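Local coordinates for Iron(3+)-hydroxamate-binding protein FhuD (Bacillus subtilis subsp. subtilis, PDB 3G9Q) that binds iron(3+)-hydroxamate complexes such as ferrichrome and hands them to the membrane-bound permease of the FhuCBGD ABC transporter, which imports them, at residues 34-40 and 55-60; 44-48 and 252-257; 127-132 and 258-262; 214-218 and 246-251. All blocks are in the same frame, centred on the assembly; numbering follows the deposited sequence.

Overall arrangement
From the N terminus, the chain leaves the parallel sheet at 34-40, runs through 44-48 and returns at 55-60, closing contact 1, a short local loop. Contact 2 crosses it, since 44-48 pairs with 252-257 near the end of the chain. Contact 3 crosses contact 2 in turn: 127-132 on helix 118-143 meets 258-262. Contacts 2 and 3 thus bring the 44-48 loop and helix 118-143 to helix 255-270. Contact 4 lies within both long loops, joining the end of strand 210-215 in the mixed sheet to 246-251, the loop leading into that helix. Contacts 2, 3 and 4 touch one another; contact 1 stands apart.

Contact 1: residues 34-40 and 55-60; sequences NVVGAPE and VENIGD
The carboxylate of E56 brings OE1 beside V35, 3.8 Å from CB of V35 and next to V35 O, an acceptor to which it does not bond. The two side chains cross obliquely, and OE1 has a weak hydrogen bond with Y25. At the other end, the E40 chain bends at chi2 (-62°) and lies across the branch methyl of I58, with CG of E40 3.5 Å from CG2 of I58; its OE2 is claimed by a salt bridge to K44. The amide of N34 brings OD1 to CG2 of V55, while its ND2 is bonded to the carbonyl of K15. The backbones are joined by a single parallel beta bridge, G37 with N57, made of two hydrogen bonds. N57 N donates to V36 O at 3.0 Å and A38 N donates to N57 O at 2.8 Å, so that N57 grips the residues before and after G37. It extends the fold in a simple way: 35-37 is an outermost strand of the four-stranded parallel sheet, hydrogen-bonded to strand 17-19 along one edge, and the irregular segment 55-60 lines the other. The two segments run in roughly the same direction, 37° apart end to end. Farther along, the register is kept by weaker means: a weak bond from E40 N to G59 O, and a CA-H...O contact from P39 CA to G59 O of 3.5 Å. G59 itself has a phi of 135°, a backbone conformation suited to a residue without CB.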
loop_
_atom_site.group_PDB
_atom_site.type_symbol
_atom_site.label_atom_id
_atom_site.label_comp_id
_atom_site.label_asym_id
_atom_site.label_seq_id
_atom_site.Cartn_x
_atom_site.Cartn_y
_atom_site.Cartn_z
ATOM N N ASN A 34 20.241 1.985 6.949
ATOM C CA ASN A 34 20.689 0.781 6.305
ATOM C C ASN A 34 19.987 -0.452 6.893
ATOM O O ASN A 34 20.058 -0.721 8.102
ATOM C CB ASN A 34 22.208 0.695 6.437
ATOM C CG ASN A 34 22.763 -0.585 5.888
ATOM O OD1 ASN A 34 22.447 -0.987 4.763
ATOM N ND2 ASN A 34 23.606 -1.240 6.674
ATOM N N VAL A 35 19.284 -1.180 6.029
ATOM C CA VAL A 35 18.570 -2.374 6.448
ATOM C C VAL A 35 19.310 -3.598 5.960
ATOM O O VAL A 35 19.640 -3.725 4.777
ATOM C CB VAL A 35 17.117 -2.381 5.931
ATOM C CG1 VAL A 35 16.406 -3.666 6.363
ATOM C CG2 VAL A 35 16.390 -1.166 6.477
ATOM N N VAL A 36 19.561 -4.505 6.890
ATOM C CA VAL A 36 20.328 -5.692 6.581
ATOM C C VAL A 36 19.504 -6.954 6.384
ATOM O O VAL A 36 20.013 -7.954 5.888
ATOM C CB VAL A 36 21.412 -5.877 7.663
ATOM C CG1 VAL A 36 22.218 -4.584 7.785
ATOM C CG2 VAL A 36 20.775 -6.218 9.003
ATOM N N GLY A 37 18.224 -6.885 6.741
ATOM C CA GLY A 37 17.335 -8.022 6.570
ATOM C C GLY A 37 15.874 -7.609 6.428
ATOM O O GLY A 37 15.423 -6.635 7.042
ATOM N N ALA A 38 15.132 -8.353 5.615
ATOM C CA ALA A 38 13.719 -8.083 5.394
ATOM C C ALA A 38 13.013 -9.388 5.027
ATOM O O ALA A 38 13.646 -10.316 4.524
ATOM C CB ALA A 38 13.546 -7.065 4.276
ATOM N N PRO A 39 11.698 -9.489 5.309
ATOM C CA PRO A 39 10.923 -10.697 4.990
ATOM C C PRO A 39 10.737 -10.888 3.472
ATOM O O PRO A 39 11.101 -10.016 2.676
ATOM C CB PRO A 39 9.609 -10.469 5.739
ATOM C CG PRO A 39 9.508 -8.988 5.816
ATOM C CD PRO A 39 10.904 -8.559 6.133
ATOM N N GLU A 40 10.164 -12.018 3.070
ATOM C CA GLU A 40 9.984 -12.304 1.645
ATOM C C GLU A 40 9.189 -11.309 0.816
ATOM O O GLU A 40 9.578 -10.969 -0.302
ATOM C CB GLU A 40 9.390 -13.703 1.448
ATOM C CG GLU A 40 10.444 -14.731 1.041
ATOM C CD GLU A 40 11.111 -14.406 -0.299
ATOM O OE1 GLU A 40 12.264 -14.853 -0.510
ATOM O OE2 GLU A 40 10.478 -13.717 -1.137
ATOM N N VAL A 55 21.485 -4.505 -0.419
ATOM C CA VAL A 55 22.064 -4.938 0.841
ATOM C C VAL A 55 21.182 -5.623 1.894
ATOM O O VAL A 55 21.224 -5.239 3.066
ATOM C CB VAL A 55 22.793 -3.737 1.511
ATOM C CG1 VAL A 55 23.917 -3.237 0.597
ATOM C CG2 VAL A 55 21.802 -2.603 1.785
ATOM N N GLU A 56 20.389 -6.623 1.512
ATOM C CA GLU A 56 19.576 -7.312 2.516
ATOM C C GLU A 56 19.355 -8.802 2.347
ATOM O O GLU A 56 19.439 -9.348 1.252
ATOM C CB GLU A 56 18.205 -6.651 2.708
ATOM C CG GLU A 56 17.592 -6.024 1.490
ATOM C CD GLU A 56 17.900 -4.550 1.418
ATOM O OE1 GLU A 56 17.632 -3.849 2.421
ATOM O OE2 GLU A 56 18.404 -4.091 0.369
ATOM N N ASN A 57 19.077 -9.446 3.474
ATOM C CA ASN A 57 18.810 -10.873 3.534
ATOM C C ASN A 57 17.279 -11.014 3.592
ATOM O O ASN A 57 16.588 -10.069 3.972
ATOM C CB ASN A 57 19.458 -11.463 4.803
ATOM C CG ASN A 57 20.330 -12.690 4.516
ATOM O OD1 ASN A 57 21.542 -12.684 4.770
ATOM N ND2 ASN A 57 19.712 -13.749 3.991
ATOM N N ILE A 58 16.763 -12.184 3.215
ATOM C CA ILE A 58 15.327 -12.440 3.227
ATOM C C ILE A 58 14.871 -13.084 4.552
ATOM O O ILE A 58 15.416 -12.780 5.617
ATOM C CB ILE A 58 14.909 -13.349 2.031
ATOM C CG1 ILE A 58 15.735 -13.009 0.781
ATOM C CG2 ILE A 58 13.436 -13.140 1.703
ATOM C CD1 ILE A 58 17.115 -13.643 0.745
ATOM N N GLY A 59 13.874 -13.965 4.481
ATOM C CA GLY A 59 13.353 -14.623 5.674
ATOM C C GLY A 59 11.833 -14.606 5.617
ATOM O O GLY A 59 11.278 -14.165 4.610
ATOM N N ASP A 60 11.160 -15.075 6.675
ATOM C CA ASP A 60 9.681 -15.106 6.735
ATOM C C ASP A 60 9.137 -14.355 7.959
ATOM O O ASP A 60 7.951 -14.019 8.021
ATOM C CB ASP A 60 9.175 -16.548 6.799
ATOM C CG ASP A 60 9.432 -17.194 8.153
ATOM O OD1 ASP A 60 10.607 -17.202 8.589
ATOM O OD2 ASP A 60 8.463 -17.689 8.777
#

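Contact 2: residues 44-48 and 252-257; sequences KNPYY and FTDPIS
N45 lays its amide alongside the ring of F252, the two planes 30° apart and CG of N45 3.6 Å from CE1 of F252. ND2 of N45 also sits 3.4 Å above the plane of the Y48 ring, over its centre. With CG anti to the backbone N (chi1 -174°), N45 extends between the two aromatics and delivers ND2 to S257 OG, which accepts at 3.1 Å, almost in the plane of the amide. S257 passes the bond on, its hydroxyl donating to D254 OD1 at 2.8 Å on the syn side, tilted 27° out of the carboxylate plane. D254 is the N-cap of helix 255-270, where its OD2 also accepts from S257 N, well above that plane, so the polar relay from the 44-48 loop ends on the cap of the C-terminal helix. Y48 OH lies 3.0 Å from D254 OD1 and about as far from OD2; it accepts a hydrogen bond from G26 N at the start of helix 25-31. Apolar contacts complete the seam: Y47 CB lies 4.3 Å from I256 CG2, and the Y48 ring approaches I256 CD1 at a similar distance while meeting Y25 edge-to-face.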
loop_
_atom_site.group_PDB
_atom_site.type_symbol
_atom_site.label_atom_id
_atom_site.label_comp_id
_atom_site.label_asym_id
_atom_site.label_seq_id
_atom_site.Cartn_x
_atom_site.Cartn_y
_atom_site.Cartn_z
ATOM N N LYS A 44 9.463 -9.240 -3.387
ATOM C CA LYS A 44 8.437 -9.575 -4.365
ATOM C C LYS A 44 7.686 -8.336 -4.819
ATOM O O LYS A 44 7.111 -8.314 -5.910
ATOM C CB LYS A 44 7.447 -10.593 -3.797
ATOM C CG LYS A 44 7.955 -12.023 -3.781
ATOM C CD LYS A 44 6.803 -12.980 -3.517
ATOM C CE LYS A 44 7.282 -14.421 -3.477
ATOM N NZ LYS A 44 8.334 -14.610 -2.426
ATOM N N ASN A 45 7.705 -7.306 -3.977
ATOM C CA ASN A 45 7.024 -6.048 -4.277
ATOM C C ASN A 45 7.674 -5.383 -5.493
ATOM O O ASN A 45 8.867 -5.141 -5.507
ATOM C CB ASN A 45 7.096 -5.130 -3.067
ATOM C CG ASN A 45 6.289 -3.872 -3.248
ATOM O OD1 ASN A 45 5.572 -3.708 -4.238
ATOM N ND2 ASN A 45 6.394 -2.969 -2.285
ATOM N N PRO A 46 6.891 -5.086 -6.535
ATOM C CA PRO A 46 7.466 -4.458 -7.721
ATOM C C PRO A 46 8.067 -3.092 -7.454
ATOM O O PRO A 46 8.902 -2.615 -8.223
ATOM C CB PRO A 46 6.287 -4.390 -8.679
ATOM C CG PRO A 46 5.120 -4.229 -7.750
ATOM C CD PRO A 46 5.440 -5.255 -6.693
ATOM N N TYR A 47 7.665 -2.450 -6.369
ATOM C CA TYR A 47 8.225 -1.138 -6.099
ATOM C C TYR A 47 9.549 -1.245 -5.329
ATOM O O TYR A 47 10.280 -0.260 -5.169
ATOM C CB TYR A 47 7.191 -0.266 -5.361
ATOM C CG TYR A 47 5.915 -0.041 -6.150
ATOM C CD1 TYR A 47 4.663 -0.216 -5.554
ATOM C CD2 TYR A 47 5.957 0.304 -7.510
ATOM C CE1 TYR A 47 3.485 -0.060 -6.282
ATOM C CE2 TYR A 47 4.780 0.462 -8.252
ATOM C CZ TYR A 47 3.546 0.271 -7.627
ATOM O OH TYR A 47 2.370 0.389 -8.347
ATOM N N TYR A 48 9.863 -2.458 -4.880
ATOM C CA TYR A 48 11.100 -2.715 -4.136
ATOM C C TYR A 48 12.155 -3.366 -5.036
ATOM O O TYR A 48 12.995 -2.678 -5.621
ATOM C CB TYR A 48 10.834 -3.643 -2.938
ATOM C CG TYR A 48 10.059 -3.053 -1.767
ATOM C CD1 TYR A 48 9.517 -3.895 -0.791
ATOM C CD2 TYR A 48 9.893 -1.672 -1.607
ATOM C CE1 TYR A 48 8.834 -3.397 0.310
ATOM C CE2 TYR A 48 9.200 -1.156 -0.491
ATOM C CZ TYR A 48 8.679 -2.035 0.462
ATOM O OH TYR A 48 8.028 -1.577 1.584
ATOM N N PHE A 252 1.285 -2.866 0.227
ATOM C CA PHE A 252 1.877 -1.956 1.211
ATOM C C PHE A 252 1.464 -0.506 1.012
ATOM O O PHE A 252 0.926 -0.144 -0.030
ATOM C CB PHE A 252 3.410 -2.016 1.172
ATOM C CG PHE A 252 3.967 -3.403 1.023
ATOM C CD1 PHE A 252 4.177 -3.942 -0.238
ATOM C CD2 PHE A 252 4.277 -4.176 2.147
ATOM C CE1 PHE A 252 4.688 -5.228 -0.381
ATOM C CE2 PHE A 252 4.789 -5.467 2.010
ATOM C CZ PHE A 252 4.995 -5.993 0.749
ATOM N N THR A 253 1.740 0.319 2.018
ATOM C CA THR A 253 1.419 1.740 1.973
ATOM C C THR A 253 2.577 2.563 2.529
ATOM O O THR A 253 2.367 3.592 3.164
ATOM C CB THR A 253 0.144 2.083 2.806
ATOM O OG1 THR A 253 0.344 1.708 4.180
ATOM C CG2 THR A 253 -1.084 1.359 2.253
ATOM N N ASP A 254 3.800 2.102 2.306
ATOM C CA ASP A 254 4.979 2.824 2.774
ATOM C C ASP A 254 5.275 3.905 1.726
ATOM O O ASP A 254 4.754 3.847 0.614
ATOM C CB ASP A 254 6.159 1.864 2.898
ATOM C CG ASP A 254 6.395 1.079 1.620
ATOM O OD1 ASP A 254 5.582 0.173 1.319
ATOM O OD2 ASP A 254 7.379 1.387 0.912
ATOM N N PRO A 255 6.126 4.891 2.058
ATOM C CA PRO A 255 6.506 6.009 1.174
ATOM C C PRO A 255 6.905 5.631 -0.260
ATOM O O PRO A 255 6.554 6.327 -1.225
ATOM C CB PRO A 255 7.649 6.677 1.931
ATOM C CG PRO A 255 7.282 6.437 3.365
ATOM C CD PRO A 255 6.835 4.983 3.348
ATOM N N ILE A 256 7.655 4.543 -0.405
ATOM C CA ILE A 256 8.069 4.097 -1.733
ATOM C C ILE A 256 6.906 3.488 -2.518
ATOM O O ILE A 256 6.737 3.775 -3.701
ATOM C CB ILE A 256 9.155 3.030 -1.660
ATOM C CG1 ILE A 256 10.349 3.565 -0.884
ATOM C CG2 ILE A 256 9.514 2.581 -3.084
ATOM C CD1 ILE A 256 11.378 2.513 -0.485
ATOM N N SER A 257 6.135 2.624 -1.861
ATOM C CA SER A 257 5.005 1.969 -2.498
ATOM C C SER A 257 3.934 2.983 -2.885
ATOM O O SER A 257 3.313 2.878 -3.952
ATOM C CB SER A 257 4.390 0.922 -1.570
ATOM O OG SER A 257 5.228 -0.209 -1.429
#

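Contact 3: residues 127-132 and 258-262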
loop_
_atom_site.group_PDB
_atom_site.type_symbol
_atom_site.label_atom_id
_atom_site.label_comp_id
_atom_site.label_asym_id
_atom_site.label_seq_id
_atom_site.Cartn_x
_atom_site.Cartn_y
_atom_site.Cartn_z
ATOM N N LYS A 127 8.141 16.385 -0.915
ATOM C CA LYS A 127 8.150 15.825 -2.263
ATOM C C LYS A 127 6.804 15.160 -2.536
ATOM O O LYS A 127 6.246 15.290 -3.626
ATOM C CB LYS A 127 9.257 14.774 -2.378
ATOM C CG LYS A 127 9.381 14.094 -3.734
ATOM C CD LYS A 127 10.288 12.869 -3.634
ATOM C CE LYS A 127 11.643 13.237 -3.042
ATOM N NZ LYS A 127 12.446 12.061 -2.614
ATOM N N TRP A 128 6.296 14.440 -1.538
ATOM C CA TRP A 128 5.026 13.745 -1.650
ATOM C C TRP A 128 3.882 14.696 -1.916
ATOM O O TRP A 128 3.114 14.493 -2.852
ATOM C CB TRP A 128 4.739 12.953 -0.372
ATOM C CG TRP A 128 3.398 12.254 -0.342
ATOM C CD1 TRP A 128 2.376 12.495 0.519
ATOM C CD2 TRP A 128 2.950 11.200 -1.213
ATOM N NE1 TRP A 128 1.314 11.662 0.241
ATOM C CE2 TRP A 128 1.644 10.858 -0.819
ATOM C CE3 TRP A 128 3.530 10.515 -2.293
ATOM C CZ2 TRP A 128 0.903 9.857 -1.462
ATOM C CZ3 TRP A 128 2.794 9.524 -2.934
ATOM C CH2 TRP A 128 1.497 9.207 -2.516
ATOM N N ASP A 129 3.755 15.736 -1.100
ATOM C CA ASP A 129 2.665 16.694 -1.283
ATOM C C ASP A 129 2.735 17.457 -2.591
ATOM O O ASP A 129 1.711 17.913 -3.099
ATOM C CB ASP A 129 2.615 17.663 -0.105
ATOM C CG ASP A 129 2.082 17.004 1.152
ATOM O OD1 ASP A 129 1.999 17.691 2.195
ATOM O OD2 ASP A 129 1.743 15.798 1.092
ATOM N N LYS A 130 3.948 17.594 -3.122
ATOM C CA LYS A 130 4.153 18.271 -4.398
ATOM C C LYS A 130 3.676 17.346 -5.531
ATOM O O LYS A 130 3.197 17.806 -6.575
ATOM C CB LYS A 130 5.633 18.619 -4.594
ATOM C CG LYS A 130 5.926 19.412 -5.872
ATOM C CD LYS A 130 7.383 19.882 -5.943
ATOM C CE LYS A 130 7.628 20.677 -7.221
ATOM N NZ LYS A 130 7.144 19.888 -8.405
ATOM N N LYS A 131 3.810 16.040 -5.307
ATOM C CA LYS A 131 3.367 15.066 -6.282
ATOM C C LYS A 131 1.860 14.899 -6.191
ATOM O O LYS A 131 1.172 14.786 -7.211
ATOM C CB LYS A 131 4.032 13.709 -6.067
ATOM C CG LYS A 131 5.522 13.688 -6.339
ATOM C CD LYS A 131 5.933 12.356 -6.951
ATOM C CE LYS A 131 7.433 12.258 -7.089
ATOM N NZ LYS A 131 8.083 12.211 -5.756
ATOM N N VAL A 132 1.333 14.872 -4.974
ATOM C CA VAL A 132 -0.102 14.720 -4.830
ATOM C C VAL A 132 -0.815 15.877 -5.529
ATOM O O VAL A 132 -1.617 15.666 -6.443
ATOM C CB VAL A 132 -0.526 14.662 -3.347
ATOM C CG1 VAL A 132 -2.045 14.777 -3.244
ATOM C CG2 VAL A 132 -0.065 13.338 -2.730
ATOM N N LEU A 258 3.717 3.957 -2.004
ATOM C CA LEU A 258 2.735 5.004 -2.243
ATOM C C LEU A 258 3.125 5.777 -3.498
ATOM O O LEU A 258 2.270 6.103 -4.326
ATOM C CB LEU A 258 2.644 5.947 -1.032
ATOM C CG LEU A 258 1.986 5.391 0.241
ATOM C CD1 LEU A 258 1.985 6.446 1.336
ATOM C CD2 LEU A 258 0.562 4.944 -0.074
ATOM N N GLU A 259 4.414 6.069 -3.648
ATOM C CA GLU A 259 4.876 6.783 -4.831
ATOM C C GLU A 259 4.609 5.953 -6.079
ATOM O O GLU A 259 4.082 6.466 -7.066
ATOM C CB GLU A 259 6.367 7.110 -4.726
ATOM C CG GLU A 259 6.647 8.453 -4.055
ATOM C CD GLU A 259 8.120 8.842 -4.081
ATOM O OE1 GLU A 259 8.898 8.351 -3.229
ATOM O OE2 GLU A 259 8.489 9.634 -4.967
ATOM N N GLY A 260 4.963 4.672 -6.030
ATOM C CA GLY A 260 4.736 3.793 -7.165
ATOM C C GLY A 260 3.261 3.631 -7.506
ATOM O O GLY A 260 2.882 3.576 -8.684
ATOM N N GLN A 261 2.428 3.547 -6.470
ATOM C CA GLN A 261 0.981 3.410 -6.647
ATOM C C GLN A 261 0.355 4.671 -7.232
ATOM O O GLN A 261 -0.536 4.576 -8.064
ATOM C CB GLN A 261 0.295 3.090 -5.313
ATOM C CG GLN A 261 0.788 1.832 -4.639
ATOM C CD GLN A 261 0.127 1.601 -3.297
ATOM O OE1 GLN A 261 0.357 0.579 -2.650
ATOM N NE2 GLN A 261 -0.695 2.552 -2.866
ATOM N N LEU A 262 0.810 5.847 -6.799
ATOM C CA LEU A 262 0.251 7.093 -7.312
ATOM C C LEU A 262 0.628 7.283 -8.757
ATOM O O LEU A 262 -0.105 7.921 -9.497
ATOM C CB LEU A 262 0.720 8.310 -6.507
ATOM C CG LEU A 262 0.199 9.679 -7.000
ATOM C CD1 LEU A 262 -1.319 9.695 -7.094
ATOM C CD2 LEU A 262 0.661 10.769 -6.052
#
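K131 and E259 form a salt bridge between two helices, K131 NZ lying 2.7 Å from E259 OE2 and 35° above the plane of the carboxylate. Bends at chi2 and chi4 carry the lysine across to it. The second oxygen, OE1, accepts from the indole NE1 of W124, one turn before W128, and the ammonium of K127 stands 5.2 Å from OE1, measured from NZ, near but not in contact. Inside this polar rim lies W128. Its side chain leaves with CG anti to the backbone N (chi1 176°) and sends the six-membered end of the indole toward the other helix: CH2 comes to 3.8 Å from CB of L258 and 4.0 Å from CD2 of L262, while the carbonyl O of L258 lies at the ring edge. V132 places CG2 over one face of the indole, toward the rim of the ring and 3.5 Å above its plane, and W128 also stacks on W124. The short axes of 127-132 and 258-262 run nearly parallel, 11° apart, with a closest approach of 11.4 Å. That wide spacing is bridged by large side chains rather than by close backbone packing. Helix 118-143 is the long helix that spans the two lobes, as in other binding proteins of this class, and here helix 255-270 lies along it. With a lysine and an indole N-H on its two oxygens, E259 probably stays ionised, giving the apolar packing a charged border.

Contact 4: residues 214-218 and 246-251; sequences GPWQS and DPIGFY
P247 is wedged against the end of a strand, its CB 3.3 Å from P215 O and 3.8 Å from CA of Q217. The two proline rings meet at their CG atoms, CG of P215 being 4.1 Å from CG of P247, and S218 flanks the same ring with OG 3.6 Å from CG of P247. S218 OG also touches CD1 of I248, so a single hydroxyl rests on two apolar side chains. Q217 adds the other touch. Its chain starts away from the second segment, then bends at chi2 (-54°) and brings the amide back to the aromatic edge of Y251, with NE2 beside CD2 and CE2 and in the plane of the ring. Amide and ring planes stand 76° apart, so this is an edge approach and not a stack. No hydrogen bond joins the two segments; shape and van der Waals contact do the work. The next shell shapes the two segments. Residues 247-249 take helical backbone angles, and F250 N donates to D246 O at 3.2 Å, curling the chain so that P247 and Y251 both meet 214-218. On the other side, G214 and W216 bond through their backbones to T153, and the W216 ring meets Y159. Y251 and W216 are exposed, and in a binding protein of this family they probably lie near the cleft between the lobes. Strand 210-215 runs between 148-154 and 242-244 in the mixed sheet, and 246-251 leads from 242-244 toward helix 255-270.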
loop_
_atom_site.group_PDB
_atom_site.type_symbol
_atom_site.label_atom_id
_atom_site.label_comp_id
_atom_site.label_asym_id
_atom_site.label_seq_id
_atom_site.Cartn_x
_atom_site.Cartn_y
_atom_site.Cartn_z
ATOM N N GLY A 214 -8.503 -6.283 -9.911
ATOM C CA GLY A 214 -7.461 -7.285 -9.951
ATOM C C GLY A 214 -7.713 -8.356 -8.920
ATOM O O GLY A 214 -8.642 -8.241 -8.116
ATOM N N PRO A 215 -6.909 -9.429 -8.925
ATOM C CA PRO A 215 -7.113 -10.489 -7.940
ATOM C C PRO A 215 -6.723 -10.043 -6.522
ATOM O O PRO A 215 -5.968 -9.078 -6.341
ATOM C CB PRO A 215 -6.233 -11.621 -8.469
ATOM C CG PRO A 215 -5.122 -10.888 -9.140
ATOM C CD PRO A 215 -5.838 -9.788 -9.875
ATOM N N TRP A 216 -7.264 -10.746 -5.526
ATOM C CA TRP A 216 -6.986 -10.468 -4.119
ATOM C C TRP A 216 -5.560 -10.889 -3.773
ATOM O O TRP A 216 -5.007 -10.456 -2.764
ATOM C CB TRP A 216 -7.980 -11.210 -3.229
ATOM C CG TRP A 216 -7.772 -10.950 -1.785
ATOM C CD1 TRP A 216 -7.936 -9.763 -1.137
ATOM C CD2 TRP A 216 -7.363 -11.898 -0.797
ATOM N NE1 TRP A 216 -7.657 -9.909 0.200
ATOM C CE2 TRP A 216 -7.302 -11.212 0.439
ATOM C CE3 TRP A 216 -7.042 -13.262 -0.831
ATOM C CZ2 TRP A 216 -6.934 -11.844 1.633
ATOM C CZ3 TRP A 216 -6.675 -13.891 0.356
ATOM C CH2 TRP A 216 -6.625 -13.177 1.572
ATOM N N GLN A 217 -4.996 -11.746 -4.619
ATOM C CA GLN A 217 -3.626 -12.202 -4.500
ATOM C C GLN A 217 -3.205 -12.893 -5.784
ATOM O O GLN A 217 -4.056 -13.310 -6.571
ATOM C CB GLN A 217 -3.445 -13.129 -3.302
ATOM C CG GLN A 217 -2.894 -12.409 -2.045
ATOM C CD GLN A 217 -1.575 -11.629 -2.290
ATOM O OE1 GLN A 217 -0.592 -12.182 -2.813
ATOM N NE2 GLN A 217 -1.557 -10.344 -1.898
ATOM N N SER A 218 -1.895 -13.003 -6.005
ATOM C CA SER A 218 -1.374 -13.637 -7.220
ATOM C C SER A 218 -1.456 -15.155 -7.159
ATOM O O SER A 218 -2.035 -15.784 -8.041
ATOM C CB SER A 218 0.077 -13.209 -7.463
ATOM O OG SER A 218 0.172 -11.860 -7.899
ATOM N N ASP A 246 -2.097 -4.615 -9.564
ATOM C CA ASP A 246 -1.241 -5.680 -9.064
ATOM C C ASP A 246 -1.405 -5.818 -7.551
ATOM O O ASP A 246 -1.070 -4.909 -6.782
ATOM C CB ASP A 246 0.219 -5.395 -9.431
ATOM C CG ASP A 246 1.144 -6.529 -9.055
ATOM O OD1 ASP A 246 0.804 -7.694 -9.355
ATOM O OD2 ASP A 246 2.217 -6.260 -8.474
ATOM N N PRO A 247 -1.911 -6.979 -7.107
ATOM C CA PRO A 247 -2.141 -7.266 -5.692
ATOM C C PRO A 247 -0.940 -7.107 -4.750
ATOM O O PRO A 247 -1.111 -6.713 -3.596
ATOM C CB PRO A 247 -2.711 -8.687 -5.722
ATOM C CG PRO A 247 -2.074 -9.290 -6.919
ATOM C CD PRO A 247 -2.117 -8.184 -7.932
ATOM N N ILE A 248 0.262 -7.396 -5.241
ATOM C CA ILE A 248 1.478 -7.278 -4.438
ATOM C C ILE A 248 1.940 -5.830 -4.295
ATOM O O ILE A 248 2.458 -5.421 -3.257
ATOM C CB ILE A 248 2.622 -8.083 -5.060
ATOM C CG1 ILE A 248 2.118 -9.492 -5.397
ATOM C CG2 ILE A 248 3.827 -8.098 -4.095
ATOM C CD1 ILE A 248 3.056 -10.312 -6.276
ATOM N N GLY A 249 1.746 -5.057 -5.351
ATOM C CA GLY A 249 2.155 -3.672 -5.316
ATOM C C GLY A 249 1.318 -2.845 -4.364
ATOM O O GLY A 249 1.857 -1.997 -3.654
ATOM N N PHE A 250 0.012 -3.095 -4.345
ATOM C CA PHE A 250 -0.905 -2.351 -3.482
ATOM C C PHE A 250 -1.113 -2.948 -2.090
ATOM O O PHE A 250 -1.998 -2.536 -1.330
ATOM C CB PHE A 250 -2.241 -2.188 -4.193
ATOM C CG PHE A 250 -2.202 -1.187 -5.297
ATOM C CD1 PHE A 250 -2.717 0.091 -5.107
ATOM C CD2 PHE A 250 -1.612 -1.510 -6.520
ATOM C CE1 PHE A 250 -2.645 1.040 -6.125
ATOM C CE2 PHE A 250 -1.528 -0.581 -7.551
ATOM C CZ PHE A 250 -2.044 0.701 -7.360
ATOM N N TYR A 251 -0.258 -3.915 -1.783
ATOM C CA TYR A 251 -0.234 -4.623 -0.523
ATOM C C TYR A 251 0.309 -3.708 0.568
ATOM O O TYR A 251 -0.150 -3.763 1.701
ATOM C CB TYR A 251 0.675 -5.836 -0.672
ATOM C CG TYR A 251 0.395 -6.950 0.295
ATOM C CD1 TYR A 251 0.708 -6.829 1.654
ATOM C CD2 TYR A 251 -0.195 -8.136 -0.150
ATOM C CE1 TYR A 251 0.440 -7.869 2.546
ATOM C CE2 TYR A 251 -0.469 -9.174 0.725
ATOM C CZ TYR A 251 -0.150 -9.038 2.067
ATOM O OH TYR A 251 -0.433 -10.083 2.908
#